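Local coordinates for protein beta-galactosidase (Trichoderma reesei, PDB 3OG2) that probably hydrolyses terminal non-reducing beta-D-galactose residues in beta-D-galactosides, as a glycoside hydrolase of family 35, at residues W131-K136 with S688-A693; G137-D142 with D796-P801; S700-D705 with G803-A808. All blocks are in the same frame, centred on the assembly; numbering follows the deposited sequence. Where two conformers were deposited one is given.

Contact 1: W131-K136 with S688-A693; sequences WLQRVK and SNNTYA. With NAG (2-acetamido-2-deoxy-beta-D-glucopyranose), chain E.
Asn690 OD1 is gripped by two backbone N-H groups, Tyr692 N at 2.9 Å and Ala693 N at 3.1 Å, while CA of Asn690 rests against Gln133 O. Tyr692 N, two residues on, closes an Asx turn in the carbonyl plane; Ala693 N, three on and well above that plane, makes it an Asx motif. With CG anti to the backbone N (chi1 -167°), the Asn690 amide runs alongside that of Gln133, the two planes 70° apart. Asn690 ND2 donates to Lys799 O and to a water that donates to Gln133 OE1, while Gln133 NE2 donates to Ala800 O. An alanine here would probably leave the turn without its acceptor and Lys799 O without this donor. Thr691 OG1 donates to Lys136 O at 2.8 Å. Asn689 ND2, bound covalently to NAG C1, gives its N-H to Arg134 O at 3.2 Å. Long basic side chains suit the sugar's flanks: Arg134 NE, at the guanidinium edge, donates to NAG O7 at 3.0 Å while NH1 pairs with Glu830, and the extended Lys136 passes Asn689 so that NZ meets NAG O6 at 3.2 Å. The N-glycan is anchored by both segments where catalytic barrel and all-beta domain meet.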
loop_
_atom_site.group_PDB
_atom_site.type_symbol
_atom_site.label_atom_id
_atom_site.label_comp_id
_atom_site.label_asym_id
_atom_site.label_seq_id
_atom_site.Cartn_x
_atom_site.Cartn_y
_atom_site.Cartn_z
ATOM N N TRP A 131 16.003 -16.027 -10.514
ATOM C CA TRP A 131 16.510 -17.352 -10.878
ATOM C C TRP A 131 15.422 -18.335 -11.280
ATOM O O TRP A 131 15.782 -19.381 -11.848
ATOM C CB TRP A 131 17.389 -17.864 -9.757
ATOM C CG TRP A 131 16.931 -17.788 -8.341
ATOM C CD1 TRP A 131 17.236 -16.828 -7.451
ATOM C CD2 TRP A 131 16.127 -18.756 -7.661
ATOM N NE1 TRP A 131 16.674 -17.081 -6.240
ATOM C CE2 TRP A 131 15.989 -18.264 -6.328
ATOM C CE3 TRP A 131 15.519 -19.978 -8.006
ATOM C CZ2 TRP A 131 15.262 -18.927 -5.332
ATOM C CZ3 TRP A 131 14.799 -20.613 -6.990
ATOM C CH2 TRP A 131 14.681 -20.095 -5.684
ATOM N N LEU A 132 14.138 -18.006 -11.102
ATOM C CA LEU A 132 13.109 -18.874 -11.701
ATOM C C LEU A 132 13.108 -18.773 -13.208
ATOM O O LEU A 132 12.502 -19.607 -13.879
ATOM C CB LEU A 132 11.733 -18.532 -11.132
ATOM C CG LEU A 132 11.447 -19.097 -9.734
ATOM C CD1 LEU A 132 9.954 -18.870 -9.429
ATOM C CD2 LEU A 132 11.813 -20.514 -9.396
ATOM N N GLN A 133 13.782 -17.760 -13.830
ATOM C CA GLN A 133 13.925 -17.812 -15.265
ATOM C C GLN A 133 14.738 -19.029 -15.721
ATOM O O GLN A 133 14.598 -19.403 -16.883
ATOM C CB GLN A 133 14.603 -16.533 -15.805
ATOM C CG GLN A 133 13.842 -15.263 -15.445
ATOM C CD GLN A 133 14.058 -14.132 -16.415
ATOM O OE1 GLN A 133 15.070 -14.117 -17.162
ATOM N NE2 GLN A 133 13.165 -13.124 -16.449
ATOM N N ARG A 134 15.504 -19.640 -14.822
ATOM C CA ARG A 134 16.282 -20.799 -15.171
ATOM C C ARG A 134 15.550 -22.107 -14.848
ATOM O O ARG A 134 16.116 -23.195 -14.956
ATOM C CB ARG A 134 17.605 -20.779 -14.403
ATOM C CG ARG A 134 18.394 -19.505 -14.745
ATOM C CD ARG A 134 19.847 -19.652 -14.319
ATOM N NE ARG A 134 20.096 -20.034 -12.924
ATOM C CZ ARG A 134 20.278 -19.157 -11.924
ATOM N NH1 ARG A 134 20.225 -17.835 -12.161
ATOM N NH2 ARG A 134 20.538 -19.561 -10.680
ATOM N N VAL A 135 14.286 -22.039 -14.441
ATOM C CA VAL A 135 13.467 -23.246 -14.207
ATOM C C VAL A 135 12.661 -23.504 -15.445
ATOM O O VAL A 135 11.878 -22.663 -15.869
ATOM C CB VAL A 135 12.575 -22.989 -12.978
ATOM C CG1 VAL A 135 11.581 -24.136 -12.817
ATOM C CG2 VAL A 135 13.433 -22.864 -11.730
ATOM N N LYS A 136 12.852 -24.697 -16.033
ATOM C CA LYS A 136 12.183 -24.955 -17.322
ATOM C C LYS A 136 10.691 -25.062 -17.220
ATOM O O LYS A 136 9.978 -24.635 -18.151
ATOM C CB LYS A 136 12.737 -26.260 -17.906
ATOM C CG LYS A 136 14.243 -26.169 -18.217
ATOM C CD LYS A 136 14.802 -27.494 -18.816
ATOM C CE LYS A 136 16.333 -27.534 -18.780
ATOM N NZ LYS A 136 17.017 -28.856 -18.936
ATOM N N SER A 688 20.247 -22.174 -22.902
ATOM C CA SER A 688 19.468 -21.548 -21.840
ATOM C C SER A 688 18.353 -22.479 -21.361
ATOM O O SER A 688 17.837 -23.219 -22.160
ATOM C CB SER A 688 18.861 -20.225 -22.300
ATOM O OG SER A 688 18.079 -19.616 -21.255
ATOM N N ASN A 689 18.003 -22.407 -20.082
ATOM C CA ASN A 689 16.837 -23.120 -19.573
ATOM C C ASN A 689 15.579 -22.276 -19.707
ATOM O O ASN A 689 14.520 -22.749 -19.261
ATOM C CB ASN A 689 17.030 -23.416 -18.083
ATOM C CG ASN A 689 17.958 -24.544 -17.801
ATOM O OD1 ASN A 689 18.365 -25.254 -18.731
ATOM N ND2 ASN A 689 18.331 -24.825 -16.556
ATOM N N ASN A 690 15.721 -21.070 -20.229
ATOM C CA ASN A 690 14.585 -20.173 -20.420
ATOM C C ASN A 690 13.694 -20.703 -21.544
ATOM O O ASN A 690 13.967 -20.585 -22.722
ATOM C CB ASN A 690 15.014 -18.746 -20.688
ATOM C CG ASN A 690 13.817 -17.801 -20.570
ATOM O OD1 ASN A 690 12.698 -18.091 -20.913
ATOM N ND2 ASN A 690 14.049 -16.619 -19.992
ATOM N N THR A 691 12.588 -21.332 -21.139
ATOM C CA THR A 691 11.716 -21.962 -22.104
ATOM C C THR A 691 10.737 -20.957 -22.660
ATOM O O THR A 691 10.029 -21.244 -23.644
ATOM C CB THR A 691 10.971 -23.126 -21.408
ATOM O OG1 THR A 691 10.473 -22.700 -20.111
ATOM C CG2 THR A 691 11.909 -24.313 -21.179
ATOM N N TYR A 692 10.631 -19.757 -22.104
ATOM C CA TYR A 692 9.702 -18.742 -22.584
ATOM C C TYR A 692 10.294 -17.932 -23.732
ATOM O O TYR A 692 9.550 -17.458 -24.581
ATOM C CB TYR A 692 9.424 -17.783 -21.450
ATOM C CG TYR A 692 8.438 -16.686 -21.685
ATOM C CD1 TYR A 692 7.084 -16.938 -21.797
ATOM C CD2 TYR A 692 8.838 -15.374 -21.801
ATOM C CE1 TYR A 692 6.171 -15.932 -22.015
ATOM C CE2 TYR A 692 7.958 -14.344 -22.008
ATOM C CZ TYR A 692 6.621 -14.633 -22.114
ATOM O OH TYR A 692 5.719 -13.603 -22.323
ATOM N N ALA A 693 11.601 -17.755 -23.766
ATOM C CA ALA A 693 12.280 -16.976 -24.786
ATOM C C ALA A 693 13.465 -17.787 -25.307
ATOM O O ALA A 693 14.603 -17.525 -24.932
ATOM C CB ALA A 693 12.749 -15.618 -24.233
HETATM C C1 NAG E . 19.212 -25.868 -15.951
HETATM C C2 NAG E . 20.090 -25.452 -14.756
HETATM C C3 NAG E . 20.832 -26.606 -14.104
HETATM C C4 NAG E . 19.917 -27.809 -13.808
HETATM C C5 NAG E . 19.065 -28.072 -15.062
HETATM C C6 NAG E . 18.135 -29.266 -14.825
HETATM C C7 NAG E . 21.083 -23.245 -14.312
HETATM C C8 NAG E . 22.373 -22.481 -14.553
HETATM N N2 NAG E . 20.994 -24.371 -15.026
HETATM O O3 NAG E . 21.491 -26.217 -12.906
HETATM O O4 NAG E . 20.742 -28.941 -13.507
HETATM O O5 NAG E . 18.333 -26.875 -15.417
HETATM O O6 NAG E . 17.648 -29.862 -16.006
HETATM O O7 NAG E . 20.449 -22.971 -13.280
HETATM O O HOH W 1 16.625 -15.988 -18.745
HETATM O O HOH W 2 12.618 -21.376 -18.055
#

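Contact 2: G137-D142 with D796-P801; sequences GKLRTD and DSMKAP
Asp796 sets CG anti to its own carbonyl carbon (chi1 -86°), which brings its carboxylate up to the backbone of Leu139, and Lys799 runs out extended beyond CG (chi3 -179°, chi4 168°) until its ammonium reaches Gly137. Asp796 OD1 accepts from Leu139 N at 2.9 Å on its syn side, in a nearly straight bond, and takes a second proton from a water that also donates to Leu139 O. Asp796 OD2 forms a salt bridge with Lys799 NZ at 2.7 Å, met from above the carboxylate plane. The same NZ donates to Gly137 O at 2.8 Å and to Val135 O, so a buried charge has both a counter-ion and two carbonyls; a lysine suits this place because its long extended chain carries the amine to all three oxygens. Its methylenes serve too: Leu139 CD2 packs on Lys799 CE at 3.7 Å, and Leu139 CD1 meets Met798 SD at 3.8 Å, the two side chains crossing at about a right angle. Leu139 occupies the second position of a type II turn, Lys138 to Thr141, which Thr141 OG1 braces by donating to Lys138 O at 2.7 Å. In the fold, this turn belongs to the barrel loop between strand 110-116 and helix 144-163, with Leu139 touching Tyr146 of that helix, whereas the short 3-10 turn of 797-799 leads into strand 803-811 of the all-beta domain.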
loop_
_atom_site.group_PDB
_atom_site.type_symbol
_atom_site.label_atom_id
_atom_site.label_comp_id
_atom_site.label_asym_id
_atom_site.label_seq_id
_atom_site.Cartn_x
_atom_site.Cartn_y
_atom_site.Cartn_z
ATOM N N GLY A 137 10.184 -25.671 -16.150
ATOM C CA GLY A 137 8.742 -25.941 -16.098
ATOM C C GLY A 137 7.908 -24.690 -15.967
ATOM O O GLY A 137 8.380 -23.604 -15.578
ATOM N N LYS A 138 6.611 -24.863 -16.254
ATOM C CA LYS A 138 5.713 -23.727 -16.152
ATOM C C LYS A 138 5.468 -23.306 -14.696
ATOM O O LYS A 138 5.171 -24.125 -13.799
ATOM C CB LYS A 138 4.357 -24.052 -16.796
ATOM C CG LYS A 138 4.465 -24.399 -18.272
ATOM C CD LYS A 138 4.619 -23.154 -19.122
ATOM C CE LYS A 138 4.559 -23.486 -20.608
ATOM N NZ LYS A 138 3.641 -24.619 -20.910
ATOM N N LEU A 139 5.576 -21.999 -14.481
ATOM C CA LEU A 139 5.424 -21.470 -13.134
ATOM C C LEU A 139 3.984 -21.544 -12.680
ATOM O O LEU A 139 3.051 -21.440 -13.515
ATOM C CB LEU A 139 5.923 -20.006 -13.077
ATOM C CG LEU A 139 7.319 -19.800 -13.674
ATOM C CD1 LEU A 139 7.700 -18.329 -13.685
ATOM C CD2 LEU A 139 8.400 -20.650 -13.015
ATOM N N ARG A 140 3.759 -21.725 -11.372
ATOM C CA ARG A 140 2.422 -21.791 -10.780
ATOM C C ARG A 140 1.674 -23.001 -11.337
ATOM O O ARG A 140 0.452 -22.974 -11.464
ATOM C CB ARG A 140 1.575 -20.524 -10.993
ATOM C CG ARG A 140 2.324 -19.278 -10.449
ATOM C CD ARG A 140 1.563 -18.005 -10.745
ATOM N NE ARG A 140 0.321 -17.982 -9.916
ATOM C CZ ARG A 140 -0.708 -17.164 -10.201
ATOM N NH1 ARG A 140 -0.650 -16.349 -11.266
ATOM N NH2 ARG A 140 -1.768 -17.210 -9.423
ATOM N N THR A 141 2.414 -24.071 -11.601
ATOM C CA THR A 141 1.812 -25.383 -11.909
ATOM C C THR A 141 2.494 -26.442 -11.069
ATOM O O THR A 141 3.464 -26.129 -10.358
ATOM C CB THR A 141 1.968 -25.758 -13.381
ATOM O OG1 THR A 141 3.326 -26.135 -13.657
ATOM C CG2 THR A 141 1.547 -24.626 -14.313
ATOM N N ASP A 142 2.027 -27.693 -11.196
ATOM C CA ASP A 142 2.773 -28.720 -10.419
ATOM C C ASP A 142 3.967 -29.284 -11.181
ATOM O O ASP A 142 4.433 -30.358 -10.763
ATOM C CB ASP A 142 1.839 -29.803 -9.886
ATOM C CG ASP A 142 0.976 -30.430 -10.964
ATOM O OD1 ASP A 142 0.864 -29.887 -12.061
ATOM O OD2 ASP A 142 0.430 -31.508 -10.596
ATOM N N ASP A 796 4.294 -17.997 -18.972
ATOM C CA ASP A 796 5.464 -17.745 -18.116
ATOM C C ASP A 796 6.016 -16.345 -18.319
ATOM O O ASP A 796 7.229 -16.182 -18.519
ATOM C CB ASP A 796 6.522 -18.811 -18.450
ATOM C CG ASP A 796 6.416 -20.126 -17.702
ATOM O OD1 ASP A 796 5.617 -20.246 -16.768
ATOM O OD2 ASP A 796 7.147 -21.085 -18.073
ATOM N N SER A 797 5.142 -15.329 -18.272
ATOM C CA SER A 797 5.595 -13.981 -18.570
ATOM C C SER A 797 6.664 -13.436 -17.655
ATOM O O SER A 797 7.438 -12.550 -18.072
ATOM C CB SER A 797 4.379 -13.024 -18.529
ATOM O OG SER A 797 3.675 -13.169 -17.307
ATOM N N MET A 798 6.775 -13.949 -16.425
ATOM C CA MET A 798 7.892 -13.481 -15.554
ATOM C C MET A 798 9.243 -13.869 -16.137
ATOM O O MET A 798 10.264 -13.268 -15.791
ATOM C CB MET A 798 7.641 -14.049 -14.151
ATOM C CG MET A 798 8.839 -13.839 -13.222
ATOM S SD MET A 798 9.904 -15.326 -13.242
ATOM C CE MET A 798 11.379 -14.589 -12.504
ATOM N N LYS A 799 9.263 -14.881 -17.037
ATOM C CA LYS A 799 10.536 -15.308 -17.620
ATOM C C LYS A 799 10.995 -14.401 -18.744
ATOM O O LYS A 799 12.037 -14.710 -19.340
ATOM C CB LYS A 799 10.413 -16.766 -18.132
ATOM C CG LYS A 799 10.155 -17.750 -16.974
ATOM C CD LYS A 799 10.187 -19.185 -17.525
ATOM C CE LYS A 799 9.901 -20.180 -16.404
ATOM N NZ LYS A 799 9.642 -21.541 -17.011
ATOM N N ALA A 800 10.282 -13.302 -19.059
ATOM C CA ALA A 800 10.790 -12.398 -20.100
ATOM C C ALA A 800 12.199 -11.934 -19.741
ATOM O O ALA A 800 12.370 -11.354 -18.664
ATOM C CB ALA A 800 9.873 -11.204 -20.251
ATOM N N PRO A 801 13.201 -12.202 -20.544
ATOM C CA PRO A 801 14.577 -11.879 -20.130
ATOM C C PRO A 801 14.879 -10.395 -20.168
ATOM O O PRO A 801 14.144 -9.562 -20.726
ATOM C CB PRO A 801 15.445 -12.661 -21.110
ATOM C CG PRO A 801 14.597 -12.979 -22.243
ATOM C CD PRO A 801 13.137 -13.003 -21.769
HETATM O O HOH W 3 3.075 -19.779 -15.726
#

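Contact 3: S700-D705 with G803-A808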
loop_
_atom_site.group_PDB
_atom_site.type_symbol
_atom_site.label_atom_id
_atom_site.label_comp_id
_atom_site.label_asym_id
_atom_site.label_seq_id
_atom_site.Cartn_x
_atom_site.Cartn_y
_atom_site.Cartn_z
ATOM N N SER A 700 23.692 -17.182 -24.571
ATOM C CA SER A 700 22.695 -16.406 -23.840
ATOM C C SER A 700 23.245 -15.038 -23.462
ATOM O O SER A 700 24.354 -14.931 -22.911
ATOM C CB SER A 700 22.325 -17.154 -22.544
ATOM O OG SER A 700 21.393 -16.315 -21.856
ATOM N N LEU A 701 22.437 -14.018 -23.703
ATOM C CA LEU A 701 22.702 -12.657 -23.215
ATOM C C LEU A 701 21.559 -12.190 -22.347
ATOM O O LEU A 701 21.209 -11.009 -22.333
ATOM C CB LEU A 701 22.960 -11.736 -24.417
ATOM C CG LEU A 701 24.180 -12.174 -25.253
ATOM C CD1 LEU A 701 24.230 -11.347 -26.531
ATOM C CD2 LEU A 701 25.485 -12.039 -24.510
ATOM N N TYR A 702 20.999 -13.143 -21.602
ATOM C CA TYR A 702 19.913 -12.875 -20.650
ATOM C C TYR A 702 20.521 -12.709 -19.270
ATOM O O TYR A 702 21.175 -13.658 -18.774
ATOM C CB TYR A 702 18.940 -14.051 -20.610
ATOM C CG TYR A 702 18.239 -14.372 -21.905
ATOM C CD1 TYR A 702 18.210 -13.522 -23.017
ATOM C CD2 TYR A 702 17.572 -15.592 -21.962
ATOM C CE1 TYR A 702 17.519 -13.898 -24.169
ATOM C CE2 TYR A 702 16.862 -15.955 -23.129
ATOM C CZ TYR A 702 16.843 -15.113 -24.207
ATOM O OH TYR A 702 16.180 -15.461 -25.373
ATOM N N GLY A 703 20.318 -11.570 -18.593
ATOM C CA GLY A 703 20.950 -11.379 -17.304
ATOM C C GLY A 703 20.691 -12.494 -16.299
ATOM O O GLY A 703 21.593 -12.950 -15.573
ATOM N N SER A 704 19.424 -12.967 -16.240
ATOM C CA SER A 704 19.101 -13.916 -15.171
ATOM C C SER A 704 19.761 -15.256 -15.424
ATOM O O SER A 704 19.906 -16.036 -14.445
ATOM C CB SER A 704 17.582 -14.118 -15.038
ATOM O OG SER A 704 16.986 -12.949 -14.457
ATOM N N ASP A 705 20.166 -15.556 -16.648
ATOM C CA ASP A 705 20.849 -16.820 -16.898
ATOM C C ASP A 705 22.204 -16.824 -16.243
ATOM O O ASP A 705 22.767 -17.922 -16.037
ATOM C CB ASP A 705 21.044 -17.077 -18.379
ATOM C CG ASP A 705 19.764 -17.626 -19.056
ATOM O OD1 ASP A 705 18.754 -17.883 -18.366
ATOM O OD2 ASP A 705 19.818 -17.825 -20.303
ATOM N N GLY A 803 18.244 -7.938 -21.227
ATOM C CA GLY A 803 19.550 -7.954 -21.849
ATOM C C GLY A 803 19.369 -7.865 -23.358
ATOM O O GLY A 803 18.610 -7.020 -23.873
ATOM N N ILE A 804 20.115 -8.696 -24.066
ATOM C CA ILE A 804 20.128 -8.666 -25.534
ATOM C C ILE A 804 19.399 -9.901 -26.020
ATOM O O ILE A 804 19.797 -11.021 -25.743
ATOM C CB ILE A 804 21.564 -8.599 -26.079
ATOM C CG1 ILE A 804 22.239 -7.281 -25.620
ATOM C CG2 ILE A 804 21.600 -8.754 -27.600
ATOM C CD1 ILE A 804 23.737 -7.255 -25.814
ATOM N N LEU A 805 18.291 -9.670 -26.741
ATOM C CA LEU A 805 17.492 -10.775 -27.287
ATOM C C LEU A 805 18.080 -11.291 -28.573
ATOM O O LEU A 805 17.866 -12.472 -28.905
ATOM C CB LEU A 805 16.071 -10.240 -27.616
ATOM C CG LEU A 805 15.294 -9.730 -26.423
ATOM C CD1 LEU A 805 13.909 -9.279 -26.879
ATOM C CD2 LEU A 805 15.197 -10.814 -25.371
ATOM N N ASP A 806 18.697 -10.436 -29.379
ATOM C CA ASP A 806 19.166 -10.857 -30.690
ATOM C C ASP A 806 20.126 -9.793 -31.165
ATOM O O ASP A 806 20.093 -8.630 -30.717
ATOM C CB ASP A 806 18.011 -10.944 -31.708
ATOM C CG ASP A 806 18.320 -11.815 -32.902
ATOM O OD1 ASP A 806 19.433 -12.384 -32.965
ATOM O OD2 ASP A 806 17.429 -11.968 -33.753
ATOM N N TYR A 807 20.998 -10.143 -32.086
ATOM C CA TYR A 807 21.876 -9.190 -32.741
ATOM C C TYR A 807 22.357 -9.784 -34.058
ATOM O O TYR A 807 22.329 -10.978 -34.265
ATOM C CB TYR A 807 23.087 -8.852 -31.858
ATOM C CG TYR A 807 24.037 -9.989 -31.604
ATOM C CD1 TYR A 807 25.135 -10.265 -32.454
ATOM C CD2 TYR A 807 23.866 -10.817 -30.501
ATOM C CE1 TYR A 807 26.008 -11.304 -32.245
ATOM C CE2 TYR A 807 24.739 -11.867 -30.250
ATOM C CZ TYR A 807 25.777 -12.098 -31.121
ATOM O OH TYR A 807 26.640 -13.120 -30.846
ATOM N N ALA A 808 22.900 -8.894 -34.871
ATOM C CA ALA A 808 23.534 -9.355 -36.108
ATOM C C ALA A 808 24.568 -8.277 -36.446
ATOM O O ALA A 808 24.232 -7.082 -36.445
ATOM C CB ALA A 808 22.561 -9.503 -37.257
HETATM O O HOH W 4 20.409 -13.818 -25.805
HETATM O O HOH W 5 18.302 -14.885 -27.597
HETATM O O HOH W 6 15.977 -14.053 -27.771
#
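Leu701 and Tyr702 run beside Gly803 and Ile804 through a single beta bridge, Tyr702 to Gly803, with Ile804 N donating to Leu701 O at 3.1 Å and Gly803 CA adding a CA-H...O contact to the same oxygen. Gly803 suits its place on two counts: a CB would collide with Leu701 O, and at these backbone angles it would also press on the carbonyl oxygen of the preceding residue. A water extends the pairing, accepting from Leu701 N and donating to Ile804 O. Leu701 and Ile804 lie side by side and point the same way, touching CB to CB at 3.8 Å. Beyond them Leu701 CD1 reaches Tyr807 CE2 at 3.8 Å, Leu701 lying roughly perpendicular to the Tyr807 side chain. Tyr807 OH is hydrogen-bonded with Trp821 NE1, and the two rings meet with planes about 65° apart. Together with Phe715 of strand 713-720, these branched and aromatic groups pack between the sheet containing 803-811 and the sheet that holds strands 713-720 and 820-824, as in the beta sandwich of galactose-binding-like domains. Strand 803-811 is an outermost strand of its sheet, and Leu805 and Asp806 form a classic beta bulge opposite Ser731. Tyr702 serves a different surface: its CE1 lies 4.0 Å from Leu805 CD2, and Ile804 O sits near the plane of the ring at its edge. Two waters each donate to Tyr702 OH and to Leu805 O, while Ala693 O is a further partner of the hydroxyl. Before the bridge, Ser700 OG accepts from Tyr702 N in an ST turn and donates to Asp705 OD2 at 2.7 Å, tying the chain to the 3-10 segment that begins at Gly703.

How the contacts relate
Contacts 1 and 2, with centres 8 Å apart, use consecutive pieces of one barrel loop and share Lys799: its NZ lies 2.8 Å from Val135 O, and its O 2.8 Å from Asn690 ND2. Contact 3, whose centre is about 13 Å from that of contact 1, lies within the all-beta domain; Tyr702 OH reaches Ala693 O at 2.6 Å and Ser688 OG reaches Asp705 OD2 at 2.7 Å, joining its loop to the glycosylated one. Contacts 2 and 3 meet through Pro801 CB against Tyr702 CG at 3.4 Å. Contact 2 comes near the galactose site, the side chain of Met798 being about 9 Å from that of Asn120; contacts 1 and 3 lie away from it.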